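Local coordinates for protein endoglycosidase (PDB 6Q64) that probably hydrolyses O-glycosidic bonds, as a family 18 glycoside hydrolase engaged in the breakdown of complex N-glycans by a gut Bacteroides, at residues Lys212-Ile217 and Thr242-Leu247; Gln136-Gln141 and Lys167-Ala172; Asp175-Glu178 and Gly184-Ile187; Tyr266-Asn269 and Asp275-Arg278; Val98-Leu103 and Val248-Tyr253. The protein carries 1 engineered substitution. One frame throughout, in Å; residues are numbered along the deposited sequence.

Contact 1: residues Lys212-Ile217 and Thr242-Leu247; sequences KMQVFI and TETSKL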
# COMPACT_ATOMS: atom_id res chain seq x y z
N LYS A 212 7.12 -17.99 -13.06
CA LYS A 212 5.64 -18.14 -12.84
C LYS A 212 5.19 -16.85 -12.18
O LYS A 212 4.32 -16.15 -12.71
CB LYS A 212 5.24 -19.45 -12.12
CG LYS A 212 6.03 -19.83 -10.88
CD LYS A 212 5.98 -21.29 -10.50
CE LYS A 212 7.05 -21.57 -9.46
NZ LYS A 212 6.70 -22.76 -8.66
N MSE A 213 5.91 -16.47 -11.12
CA MSE A 213 5.72 -15.16 -10.54
C MSE A 213 5.97 -14.04 -11.56
O MSE A 213 5.48 -12.94 -11.39
CB MSE A 213 6.58 -15.02 -9.28
CG MSE A 213 5.95 -14.08 -8.23
SE MSE A 213 4.06 -14.47 -7.73
CE MSE A 213 4.80 -16.05 -6.91
N GLN A 214 6.70 -14.30 -12.64
CA GLN A 214 7.02 -13.27 -13.61
C GLN A 214 5.81 -13.03 -14.52
O GLN A 214 5.50 -11.85 -14.79
CB GLN A 214 8.26 -13.67 -14.42
CG GLN A 214 8.50 -12.84 -15.68
CD GLN A 214 9.06 -11.45 -15.37
OE1 GLN A 214 9.75 -11.23 -14.37
NE2 GLN A 214 8.75 -10.52 -16.26
N VAL A 215 5.16 -14.07 -15.01
CA VAL A 215 4.03 -13.86 -15.97
C VAL A 215 2.77 -13.53 -15.16
O VAL A 215 1.82 -12.91 -15.72
CB VAL A 215 3.88 -15.02 -16.99
CG1 VAL A 215 3.56 -16.34 -16.32
CG2 VAL A 215 2.86 -14.69 -18.08
N PHE A 216 2.81 -13.80 -13.86
CA PHE A 216 1.79 -13.34 -12.88
C PHE A 216 1.75 -11.81 -12.93
O PHE A 216 0.77 -11.20 -13.41
CB PHE A 216 2.12 -13.89 -11.49
CG PHE A 216 1.09 -13.49 -10.47
CD1 PHE A 216 -0.24 -13.86 -10.63
CD2 PHE A 216 1.44 -12.72 -9.37
CE1 PHE A 216 -1.19 -13.48 -9.70
CE2 PHE A 216 0.48 -12.34 -8.44
CZ PHE A 216 -0.83 -12.73 -8.61
N ILE A 217 2.85 -11.22 -12.47
CA ILE A 217 3.09 -9.75 -12.44
C ILE A 217 2.96 -9.18 -13.84
O ILE A 217 2.45 -8.08 -13.97
CB ILE A 217 4.48 -9.49 -11.87
CG1 ILE A 217 4.57 -9.89 -10.40
CG2 ILE A 217 4.89 -8.05 -12.09
CD1 ILE A 217 5.98 -9.93 -9.89
N THR A 242 15.54 -6.43 -11.68
CA THR A 242 15.64 -5.02 -12.13
C THR A 242 14.48 -4.77 -13.10
O THR A 242 13.73 -3.80 -12.91
CB THR A 242 17.03 -4.74 -12.73
OG1 THR A 242 18.11 -5.10 -11.86
CG2 THR A 242 17.28 -3.28 -13.01
N GLU A 243 14.33 -5.60 -14.12
CA GLU A 243 13.38 -5.35 -15.23
C GLU A 243 11.97 -5.47 -14.70
O GLU A 243 11.13 -4.64 -15.07
CB GLU A 243 13.57 -6.32 -16.39
CG GLU A 243 14.67 -5.90 -17.35
CD GLU A 243 14.61 -4.43 -17.72
OE1 GLU A 243 13.55 -4.03 -18.29
OE2 GLU A 243 15.60 -3.69 -17.39
N THR A 244 11.71 -6.51 -13.91
CA THR A 244 10.36 -6.84 -13.39
C THR A 244 9.96 -5.71 -12.41
O THR A 244 8.81 -5.26 -12.43
CB THR A 244 10.34 -8.26 -12.81
OG1 THR A 244 10.90 -9.23 -13.72
CG2 THR A 244 8.94 -8.72 -12.50
N SER A 245 10.92 -5.19 -11.65
CA SER A 245 10.70 -4.05 -10.74
C SER A 245 10.07 -2.86 -11.50
O SER A 245 9.34 -2.08 -10.89
CB SER A 245 11.98 -3.67 -10.02
OG SER A 245 12.67 -2.64 -10.71
N LYS A 246 10.33 -2.69 -12.79
CA LYS A 246 9.74 -1.54 -13.53
C LYS A 246 8.23 -1.73 -13.65
O LYS A 246 7.54 -0.77 -13.94
CB LYS A 246 10.39 -1.38 -14.91
CG LYS A 246 11.85 -0.97 -14.83
CD LYS A 246 12.55 -0.85 -16.18
CE LYS A 246 13.95 -0.28 -16.06
NZ LYS A 246 14.87 -1.00 -16.96
N LEU A 247 7.72 -2.93 -13.42
CA LEU A 247 6.27 -3.23 -13.60
C LEU A 247 5.51 -3.04 -12.28
O LEU A 247 4.24 -3.16 -12.30
CB LEU A 247 6.14 -4.67 -14.09
CG LEU A 247 6.58 -4.96 -15.52
CD1 LEU A 247 6.17 -6.38 -15.86
CD2 LEU A 247 5.98 -3.97 -16.51
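Gln214 and Thr244 form the tight end of this helix-helix contact. The glutamine leaves helix 211-224 with CG anti to its own backbone N (chi1 166°) and bends at chi2, which carries the amide across to the short helix 242-245. Its OE1 receives the Thr244 OG1 hydroxyl in a hydrogen bond modelled at 2.4 Å, a value so short that its exact length is doubtful. The threonine methyl CG2 lies beside the same oxygen. Beyond this polar end the packing is looser and wholly apolar: Ile217 CG2 meets Leu247 CB at 4.1 Å, and Thr244 CG2 lies equally far from that isoleucine methyl. The outer side of 242-247 faces solvent, where Lys246 NZ pairs with Glu243 OE2 at 2.8 Å without touching the other helix. Thr244 OG1 also has hydrogen-bonding partners in Ser241 OG and Ile205 O, while Gln214 NE2 bonds Glu218 OE2. That last bond favours the modelled orientation of the buried amide, nitrogen toward the carboxylate, and the closeness of OE1 to the hydroxyl is consistent with it, although the single threonine proton cannot fully serve both Gln214 OE1 and Ile205 O.

Contact 2: residues Gln136-Gln141 and Lys167-Ala172; sequences QDLGDQ and KAYANA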
# COMPACT_ATOMS: atom_id res chain seq x y z
N GLN A 136 1.01 -16.92 -2.08
CA GLN A 136 1.63 -18.18 -1.59
C GLN A 136 1.33 -19.23 -2.65
O GLN A 136 2.27 -19.57 -3.38
CB GLN A 136 1.08 -18.56 -0.21
CG GLN A 136 1.26 -20.03 0.16
CD GLN A 136 1.45 -20.25 1.64
OE1 GLN A 136 2.19 -19.53 2.31
NE2 GLN A 136 0.78 -21.26 2.17
N ASP A 137 0.07 -19.66 -2.78
CA ASP A 137 -0.29 -20.74 -3.74
C ASP A 137 -1.05 -20.14 -4.93
O ASP A 137 -1.60 -19.04 -4.77
CB ASP A 137 -1.04 -21.88 -3.04
CG ASP A 137 -0.17 -22.55 -1.99
OD1 ASP A 137 0.92 -23.05 -2.34
OD2 ASP A 137 -0.56 -22.52 -0.81
N LEU A 138 -1.02 -20.84 -6.07
CA LEU A 138 -1.64 -20.40 -7.34
C LEU A 138 -3.07 -19.96 -7.06
O LEU A 138 -3.37 -18.77 -7.24
CB LEU A 138 -1.60 -21.54 -8.36
CG LEU A 138 -2.51 -21.38 -9.58
CD1 LEU A 138 -2.36 -20.01 -10.23
CD2 LEU A 138 -2.24 -22.47 -10.61
N GLY A 139 -3.93 -20.88 -6.65
CA GLY A 139 -5.27 -20.52 -6.17
C GLY A 139 -5.19 -19.99 -4.75
O GLY A 139 -4.81 -20.78 -3.85
N ASP A 140 -5.49 -18.71 -4.55
CA ASP A 140 -5.46 -18.11 -3.19
C ASP A 140 -6.53 -17.04 -3.12
O ASP A 140 -6.36 -16.02 -3.80
CB ASP A 140 -4.06 -17.60 -2.83
CG ASP A 140 -3.27 -18.50 -1.88
OD1 ASP A 140 -3.62 -19.68 -1.73
OD2 ASP A 140 -2.29 -18.01 -1.30
N GLN A 141 -7.61 -17.30 -2.37
CA GLN A 141 -8.68 -16.31 -2.03
C GLN A 141 -9.59 -16.07 -3.23
O GLN A 141 -10.47 -15.22 -3.09
CB GLN A 141 -8.12 -14.94 -1.62
CG GLN A 141 -7.14 -14.98 -0.45
CD GLN A 141 -7.86 -15.20 0.86
OE1 GLN A 141 -8.39 -14.27 1.46
NE2 GLN A 141 -7.91 -16.45 1.30
N LYS A 167 -1.85 -17.08 -15.63
CA LYS A 167 -2.44 -16.05 -16.53
C LYS A 167 -3.93 -15.85 -16.19
O LYS A 167 -4.40 -14.68 -16.21
CB LYS A 167 -2.23 -16.44 -18.00
CG LYS A 167 -1.08 -15.74 -18.72
CD LYS A 167 -0.50 -16.55 -19.87
CE LYS A 167 -0.03 -15.72 -21.04
NZ LYS A 167 -0.30 -16.44 -22.31
N ALA A 168 -4.64 -16.95 -15.90
CA ALA A 168 -6.07 -16.96 -15.55
C ALA A 168 -6.30 -16.37 -14.14
O ALA A 168 -7.10 -15.43 -14.04
CB ALA A 168 -6.60 -18.36 -15.66
N TYR A 169 -5.60 -16.89 -13.11
CA TYR A 169 -5.69 -16.47 -11.69
C TYR A 169 -5.46 -14.97 -11.53
O TYR A 169 -6.08 -14.33 -10.68
CB TYR A 169 -4.62 -17.15 -10.83
CG TYR A 169 -4.59 -16.67 -9.40
CD1 TYR A 169 -5.73 -16.71 -8.62
CD2 TYR A 169 -3.43 -16.20 -8.80
CE1 TYR A 169 -5.73 -16.28 -7.30
CE2 TYR A 169 -3.40 -15.79 -7.48
CZ TYR A 169 -4.57 -15.81 -6.73
OH TYR A 169 -4.60 -15.41 -5.42
N ALA A 170 -4.52 -14.43 -12.29
CA ALA A 170 -4.21 -12.99 -12.33
C ALA A 170 -5.36 -12.23 -13.01
O ALA A 170 -5.70 -11.14 -12.56
CB ALA A 170 -2.91 -12.77 -13.06
N ASN A 171 -5.89 -12.77 -14.10
CA ASN A 171 -6.92 -12.05 -14.89
C ASN A 171 -8.17 -11.90 -14.02
O ASN A 171 -8.95 -10.95 -14.27
CB ASN A 171 -7.20 -12.73 -16.23
CG ASN A 171 -6.32 -12.21 -17.35
OD1 ASN A 171 -6.10 -11.00 -17.47
ND2 ASN A 171 -5.79 -13.12 -18.14
N ALA A 172 -8.34 -12.83 -13.06
CA ALA A 172 -9.50 -12.92 -12.14
C ALA A 172 -9.32 -11.86 -11.06
O ALA A 172 -10.30 -11.22 -10.68
CB ALA A 172 -9.61 -14.29 -11.52
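Tyr169 reaches from helix 162-179 into the loop 136-141 and carries nearly all of this contact, with Leu138 and Asp140 as its main partners. Along the helix, Lys167 comes first, and its CB points away from the loop. Tyr169 follows two places on, with CG anti to the backbone N (chi1 175°), a setting that carries the ring toward the loop, against the Leu138 carbonyl. That carbonyl lies over one face of the ring, its O only 3.0 Å from Tyr169 CE2 and its C 4.1 Å above the plane near the centre. Close by, Leu138 CD1 touches Tyr169 CB at 3.7 Å, the two side chains running past one another in opposite senses. At the far end the phenol OH donates to Asp140 O, which sits at the ring edge in its plane; the modelled 2.5 Å is very short and should be read with caution. Trp133 NE1 adds a weak hydrogen bond to the same hydroxyl, and Trp153 meets the ring edge-to-face. Farther along, Ala170 faces helix 211-224, as Lys167 does, and Ala172 packs on Trp153. On the loop side, Asp140 OD2 receives a weak bond from Asp137 N within the loop. The arrangement belongs to an elaborated beta-alpha unit of a TIM barrel: the loop leaving the C-terminal end of strand 128-135 packs on helix 162-179, which comes later, after the short helix 149-155.

Contact 3: residues Asp175-Glu178 and Gly184-Ile187; sequences DSIE and GFDI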
# COMPACT_ATOMS: atom_id res chain seq x y z
N ASP A 175 -10.22 -8.76 -13.00
CA ASP A 175 -11.70 -8.83 -13.01
C ASP A 175 -12.20 -8.13 -11.76
O ASP A 175 -12.87 -7.09 -11.89
CB ASP A 175 -12.22 -10.27 -12.94
CG ASP A 175 -12.18 -10.97 -14.28
OD1 ASP A 175 -11.85 -10.29 -15.30
OD2 ASP A 175 -12.49 -12.18 -14.29
N SER A 176 -11.83 -8.70 -10.61
CA SER A 176 -12.50 -8.48 -9.31
C SER A 176 -12.18 -7.05 -8.83
O SER A 176 -13.04 -6.46 -8.18
CB SER A 176 -12.16 -9.59 -8.33
OG SER A 176 -11.70 -9.08 -7.10
N ILE A 177 -11.05 -6.50 -9.26
CA ILE A 177 -10.66 -5.07 -9.04
C ILE A 177 -11.53 -4.18 -9.92
O ILE A 177 -11.95 -3.12 -9.42
CB ILE A 177 -9.16 -4.87 -9.34
CG1 ILE A 177 -8.31 -5.28 -8.13
CG2 ILE A 177 -8.84 -3.44 -9.78
CD1 ILE A 177 -6.87 -5.54 -8.47
N GLU A 178 -11.74 -4.54 -11.20
CA GLU A 178 -12.44 -3.67 -12.19
C GLU A 178 -13.92 -3.61 -11.80
O GLU A 178 -14.57 -2.57 -12.04
CB GLU A 178 -12.23 -4.19 -13.62
CG GLU A 178 -10.77 -4.24 -14.05
CD GLU A 178 -10.50 -4.53 -15.53
OE1 GLU A 178 -9.43 -5.11 -15.87
OE2 GLU A 178 -11.35 -4.15 -16.34
N GLY A 184 -6.14 -0.87 -7.71
CA GLY A 184 -5.17 -1.88 -8.14
C GLY A 184 -4.95 -2.97 -7.11
O GLY A 184 -5.91 -3.35 -6.42
N PHE A 185 -3.72 -3.48 -7.01
CA PHE A 185 -3.43 -4.67 -6.19
C PHE A 185 -2.10 -4.51 -5.47
O PHE A 185 -1.20 -3.76 -5.94
CB PHE A 185 -3.46 -5.94 -7.05
CG PHE A 185 -3.47 -7.19 -6.23
CD1 PHE A 185 -4.64 -7.64 -5.63
CD2 PHE A 185 -2.30 -7.89 -5.99
CE1 PHE A 185 -4.64 -8.79 -4.85
CE2 PHE A 185 -2.31 -9.04 -5.21
CZ PHE A 185 -3.48 -9.48 -4.63
N ASP A 186 -2.03 -5.20 -4.34
CA ASP A 186 -0.89 -5.22 -3.40
C ASP A 186 -0.56 -6.68 -3.17
O ASP A 186 -1.27 -7.33 -2.39
CB ASP A 186 -1.21 -4.59 -2.05
CG ASP A 186 -0.08 -4.62 -1.02
OD1 ASP A 186 0.70 -5.57 -1.00
OD2 ASP A 186 -0.00 -3.69 -0.24
N ILE A 187 0.53 -7.16 -3.78
CA ILE A 187 1.04 -8.52 -3.55
C ILE A 187 1.75 -8.54 -2.19
O ILE A 187 2.79 -7.89 -2.10
CB ILE A 187 1.96 -8.93 -4.71
CG1 ILE A 187 1.21 -8.90 -6.04
CG2 ILE A 187 2.57 -10.28 -4.42
CD1 ILE A 187 2.09 -8.77 -7.25
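Ile177 of helix 162-179 makes the whole of this contact, reaching the start of strand 184-189. Its CB points toward the strand, and its two branches part there. With chi1 at -82°, CG1 stands beside the backbone N and is aimed at Gly184, whose carbonyl O it approaches to 3.5 Å. An extended chi2 of 161° then sends CD1 on to the strand backbone. This terminal methyl lies 3.1 Å from Gly184 O and 3.5 Å from Gly184 C, and it also touches Phe185 CB at 3.7 Å, with Phe185 CD1 a little farther off. Contact is thus methyl against peptide and ring base, with no hydrogen bond between the segments. Gly184 adopts positive phi (153°), a backbone shape in which any CB would be jammed against the preceding carbonyl. Phe185 continues into the helix-strand interface, where its ring meets Trp133 edge-to-face, whereas Asp186 OD2 bonds Ser102 OG of another strand. The arrangement is the alpha-beta step of a TIM barrel: helix 162-179 on the outer layer packs its buried isoleucine on the entry of strand 184-189, which lies within the family 18 DxxDxDxE signature, whose final glutamate is replaced here by an engineered glutamine.

Contact 4: residues Tyr266-Asn269 and Asp275-Arg278; sequences YKIN and DWER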
# COMPACT_ATOMS: atom_id res chain seq x y z
N TYR A 266 19.62 -0.73 5.65
CA TYR A 266 20.20 -2.03 5.21
C TYR A 266 19.10 -2.88 4.59
O TYR A 266 19.34 -3.60 3.62
CB TYR A 266 20.93 -2.77 6.32
CG TYR A 266 21.33 -4.16 5.91
CD1 TYR A 266 20.40 -5.18 5.89
CD2 TYR A 266 22.63 -4.46 5.52
CE1 TYR A 266 20.73 -6.48 5.53
CE2 TYR A 266 22.98 -5.75 5.17
CZ TYR A 266 22.03 -6.77 5.16
OH TYR A 266 22.33 -8.05 4.79
N LYS A 267 17.90 -2.79 5.15
CA LYS A 267 16.75 -3.63 4.75
C LYS A 267 16.27 -3.24 3.35
O LYS A 267 15.83 -4.16 2.63
CB LYS A 267 15.61 -3.50 5.75
CG LYS A 267 14.30 -4.10 5.26
CD LYS A 267 13.26 -4.21 6.36
CE LYS A 267 12.54 -5.53 6.36
NZ LYS A 267 12.19 -5.93 7.73
N ILE A 268 16.28 -1.95 3.00
CA ILE A 268 15.59 -1.46 1.78
C ILE A 268 16.59 -1.06 0.70
O ILE A 268 16.14 -0.81 -0.43
CB ILE A 268 14.63 -0.29 2.09
CG1 ILE A 268 15.36 0.94 2.62
CG2 ILE A 268 13.54 -0.70 3.05
CD1 ILE A 268 14.54 2.17 2.57
N ASN A 269 17.88 -0.96 1.05
CA ASN A 269 18.98 -0.64 0.11
C ASN A 269 19.24 -1.83 -0.82
O ASN A 269 19.98 -2.74 -0.41
CB ASN A 269 20.29 -0.33 0.83
CG ASN A 269 21.26 0.31 -0.12
OD1 ASN A 269 21.20 0.06 -1.30
ND2 ASN A 269 22.12 1.16 0.37
N ASP A 275 14.93 2.51 -9.32
CA ASP A 275 14.50 3.75 -8.64
C ASP A 275 14.06 3.44 -7.21
O ASP A 275 13.03 3.96 -6.77
CB ASP A 275 13.35 4.36 -9.42
CG ASP A 275 13.03 5.77 -8.99
OD1 ASP A 275 13.90 6.44 -8.31
OD2 ASP A 275 11.91 6.19 -9.32
N TRP A 276 14.83 2.66 -6.48
CA TRP A 276 14.35 2.09 -5.21
C TRP A 276 14.06 3.13 -4.12
O TRP A 276 13.11 2.93 -3.38
CB TRP A 276 15.35 1.05 -4.77
CG TRP A 276 16.68 1.58 -4.39
CD1 TRP A 276 17.77 1.72 -5.18
CD2 TRP A 276 17.08 1.96 -3.07
NE1 TRP A 276 18.82 2.19 -4.45
CE2 TRP A 276 18.43 2.35 -3.16
CE3 TRP A 276 16.41 2.06 -1.85
CZ2 TRP A 276 19.15 2.80 -2.06
CZ3 TRP A 276 17.11 2.48 -0.75
CH2 TRP A 276 18.46 2.86 -0.86
N GLU A 277 14.83 4.20 -4.00
CA GLU A 277 14.62 5.26 -2.99
C GLU A 277 13.23 5.87 -3.14
O GLU A 277 12.51 5.88 -2.14
CB GLU A 277 15.59 6.42 -3.11
CG GLU A 277 17.02 6.00 -2.82
CD GLU A 277 17.94 5.95 -4.03
OE1 GLU A 277 17.51 5.39 -5.05
OE2 GLU A 277 19.07 6.48 -3.92
N ARG A 278 12.88 6.35 -4.32
CA ARG A 278 11.61 7.11 -4.50
C ARG A 278 10.40 6.17 -4.59
O ARG A 278 9.27 6.63 -4.36
CB ARG A 278 11.74 8.09 -5.67
CG ARG A 278 12.67 9.26 -5.35
CD ARG A 278 12.25 10.12 -4.16
NE ARG A 278 10.86 10.51 -4.41
CZ ARG A 278 9.89 10.60 -3.51
NH1 ARG A 278 8.67 10.94 -3.91
NH2 ARG A 278 10.10 10.35 -2.24
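Trp276 lays its six-membered ring across the backbone of Asn269, just where helix 261-268 comes to an end. The CA of Asn269 sits over the face of that ring, 3.9 Å from its centroid and 21° off the normal, a CH-pi contact displaced toward the rim. Beyond CA the asparagine side chain continues over the same region: OD1 comes to 3.5 Å from Trp276 CZ2, and the amide lies at only 24° to the ring plane, so that the two flat groups run almost alongside. Glu277 CG covers the opposite face, 3.7 Å above the plane over its centre, and the indole is thereby sandwiched between its own helical neighbour and the end of the preceding helix. Ile268 meets the ring obliquely near CE3 and CZ3. Its carbonyl O approaches Trp276 CE3 to 3.2 Å, and its CG1 meets CZ3 at 4.1 Å, the side chains crossing at about a right angle. The indole owes this placement to a chi1 of 67°, which lodges CG between the backbone N and the carbonyl carbon. No hydrogen bond joins the segments; van der Waals and CH-pi contacts do all the work. Leu321 adds a further apolar neighbour for Trp276, and Glu277 OE2 bonds Ser323 OG. Within the fold, the contact lies in the crossover from strand 251-254 through helix 261-268 to strand 280-285: Ile268 packs inward on Tyr253, Thr280 and Ile282, while the short helix 276-279 leads directly into the second of these strands.

Contact 5: residues Val98-Leu103 and Val248-Tyr253; sequences VDFVSL and VDHYIY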
# COMPACT_ATOMS: atom_id res chain seq x y z
N VAL A 98 -2.93 11.28 3.13
CA VAL A 98 -2.84 9.86 2.69
C VAL A 98 -3.04 9.80 1.18
O VAL A 98 -4.09 10.22 0.73
CB VAL A 98 -3.88 9.01 3.42
CG1 VAL A 98 -4.16 7.75 2.67
CG2 VAL A 98 -3.43 8.70 4.84
N ASP A 99 -2.10 9.19 0.44
CA ASP A 99 -2.12 9.11 -1.05
C ASP A 99 -2.85 7.87 -1.52
O ASP A 99 -3.63 7.98 -2.49
CB ASP A 99 -0.72 9.08 -1.62
CG ASP A 99 -0.08 10.43 -1.40
OD1 ASP A 99 -0.50 11.37 -2.08
OD2 ASP A 99 0.74 10.54 -0.50
N PHE A 100 -2.62 6.74 -0.86
CA PHE A 100 -3.30 5.47 -1.21
C PHE A 100 -3.27 4.51 -0.02
O PHE A 100 -2.56 4.72 0.95
CB PHE A 100 -2.68 4.83 -2.46
CG PHE A 100 -1.36 4.13 -2.25
CD1 PHE A 100 -0.18 4.85 -2.12
CD2 PHE A 100 -1.29 2.75 -2.20
CE1 PHE A 100 1.03 4.20 -1.94
CE2 PHE A 100 -0.08 2.10 -2.01
CZ PHE A 100 1.09 2.82 -1.89
N VAL A 101 -3.99 3.40 -0.15
CA VAL A 101 -4.22 2.52 1.01
C VAL A 101 -4.43 1.10 0.48
O VAL A 101 -4.91 0.92 -0.68
CB VAL A 101 -5.43 3.11 1.77
CG1 VAL A 101 -6.52 2.10 2.10
CG2 VAL A 101 -5.01 3.89 3.01
N SER A 102 -4.04 0.14 1.29
CA SER A 102 -4.32 -1.29 1.07
C SER A 102 -5.38 -1.74 2.07
O SER A 102 -5.20 -1.46 3.27
CB SER A 102 -3.06 -2.10 1.18
OG SER A 102 -2.34 -2.02 -0.04
N LEU A 103 -6.41 -2.42 1.57
CA LEU A 103 -7.58 -2.86 2.36
C LEU A 103 -7.28 -4.22 2.99
O LEU A 103 -7.55 -5.26 2.34
CB LEU A 103 -8.79 -2.89 1.43
CG LEU A 103 -9.06 -1.58 0.71
CD1 LEU A 103 -10.05 -1.76 -0.43
CD2 LEU A 103 -9.54 -0.53 1.68
N VAL A 248 6.23 -2.71 -11.21
CA VAL A 248 5.70 -2.54 -9.83
C VAL A 248 5.95 -1.12 -9.33
O VAL A 248 7.10 -0.67 -9.28
CB VAL A 248 6.37 -3.58 -8.94
CG1 VAL A 248 6.09 -3.31 -7.48
CG2 VAL A 248 5.91 -4.96 -9.34
N ASP A 249 4.89 -0.45 -8.89
CA ASP A 249 4.89 1.01 -8.69
C ASP A 249 5.53 1.34 -7.34
O ASP A 249 6.10 2.46 -7.22
CB ASP A 249 3.47 1.54 -8.89
CG ASP A 249 2.94 1.30 -10.29
OD1 ASP A 249 3.59 1.78 -11.24
OD2 ASP A 249 1.90 0.61 -10.43
N HIS A 250 5.47 0.44 -6.35
CA HIS A 250 6.13 0.68 -5.03
C HIS A 250 6.61 -0.62 -4.40
O HIS A 250 5.94 -1.66 -4.57
CB HIS A 250 5.21 1.33 -3.98
CG HIS A 250 4.92 2.76 -4.24
ND1 HIS A 250 3.80 3.15 -4.92
CD2 HIS A 250 5.61 3.88 -3.97
CE1 HIS A 250 3.81 4.47 -5.06
NE2 HIS A 250 4.92 4.94 -4.50
N TYR A 251 7.71 -0.51 -3.67
CA TYR A 251 8.34 -1.60 -2.90
C TYR A 251 8.01 -1.30 -1.44
O TYR A 251 8.48 -0.27 -0.93
CB TYR A 251 9.84 -1.64 -3.20
CG TYR A 251 10.22 -1.39 -4.64
CD1 TYR A 251 9.58 -2.04 -5.67
CD2 TYR A 251 11.21 -0.50 -4.98
CE1 TYR A 251 9.89 -1.78 -7.00
CE2 TYR A 251 11.54 -0.24 -6.30
CZ TYR A 251 10.89 -0.89 -7.32
OH TYR A 251 11.20 -0.67 -8.63
N ILE A 252 7.18 -2.13 -0.80
CA ILE A 252 6.63 -1.77 0.54
C ILE A 252 7.20 -2.75 1.55
O ILE A 252 6.98 -3.98 1.39
CB ILE A 252 5.09 -1.79 0.57
CG1 ILE A 252 4.49 -1.01 -0.61
CG2 ILE A 252 4.59 -1.27 1.90
CD1 ILE A 252 3.00 -0.86 -0.53
N TYR A 253 7.90 -2.22 2.53
CA TYR A 253 8.57 -3.06 3.54
C TYR A 253 7.88 -2.86 4.89
O TYR A 253 7.49 -1.75 5.25
CB TYR A 253 10.07 -2.76 3.61
CG TYR A 253 10.86 -2.92 2.32
CD1 TYR A 253 10.83 -1.95 1.35
CD2 TYR A 253 11.67 -4.01 2.10
CE1 TYR A 253 11.58 -2.07 0.19
CE2 TYR A 253 12.40 -4.15 0.93
CZ TYR A 253 12.37 -3.17 -0.02
OH TYR A 253 13.13 -3.24 -1.16
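Opposite first torsions bring Phe100 and His250 together: chi1 of 77° places the phenylalanine CG between its backbone N and carbonyl carbon, while -73° sets the histidine CG beside its N, and both CB atoms point toward the other segment. The rings meet across a wide backbone gap: Phe100 CA and His250 CA, the nearest pair, are 11.2 Å apart. Their planes differ by 22°, but they are displaced along each other, with centroids 5.4 Å apart, so overlap is slight. Phe100 CE1 lies over one face of the imidazole, 4.2 Å from His250 CE1, and Phe100 CZ comes to 4.1 Å from His250 ND1. Ile252 closes the edge: its CD1 stands near the plane of the phenyl ring, 4.4 Å from CZ. All three residues are buried and no hydrogen bond links the segments, so the contact is probably mainly van der Waals. Met230 and Ile281, from the strands flanking 251-254, touch both Phe100 and His250. Side chains from strands 100-102 and 251-254, four places apart around the eight-stranded cylinder, thus meet across its axis near the N-terminal ends of the strands, as in the layered interior core of a TIM barrel.

Overall arrangement
Four of the five contacts sit around one parallel eight-stranded barrel, and contact 5 lies in its middle, about 2 Å from the chain's centre. Contact 5 also closes the longest loop, from 98-103 to 248-253, within which contacts 2, 3 and 1 follow in that order; contact 4 comes after it and touches it through Ile268 on Tyr253. Contacts 2 and 3 share helix 162-179, with centres about 11 Å apart, and contact 1 touches contact 2 through Phe216 on Tyr169 and contact 3 through Ile187. Contacts 2 and 4 are farthest apart, about 28 Å between centres. Sequential beta-alpha units and cross-barrel packing thus build one continuous domain.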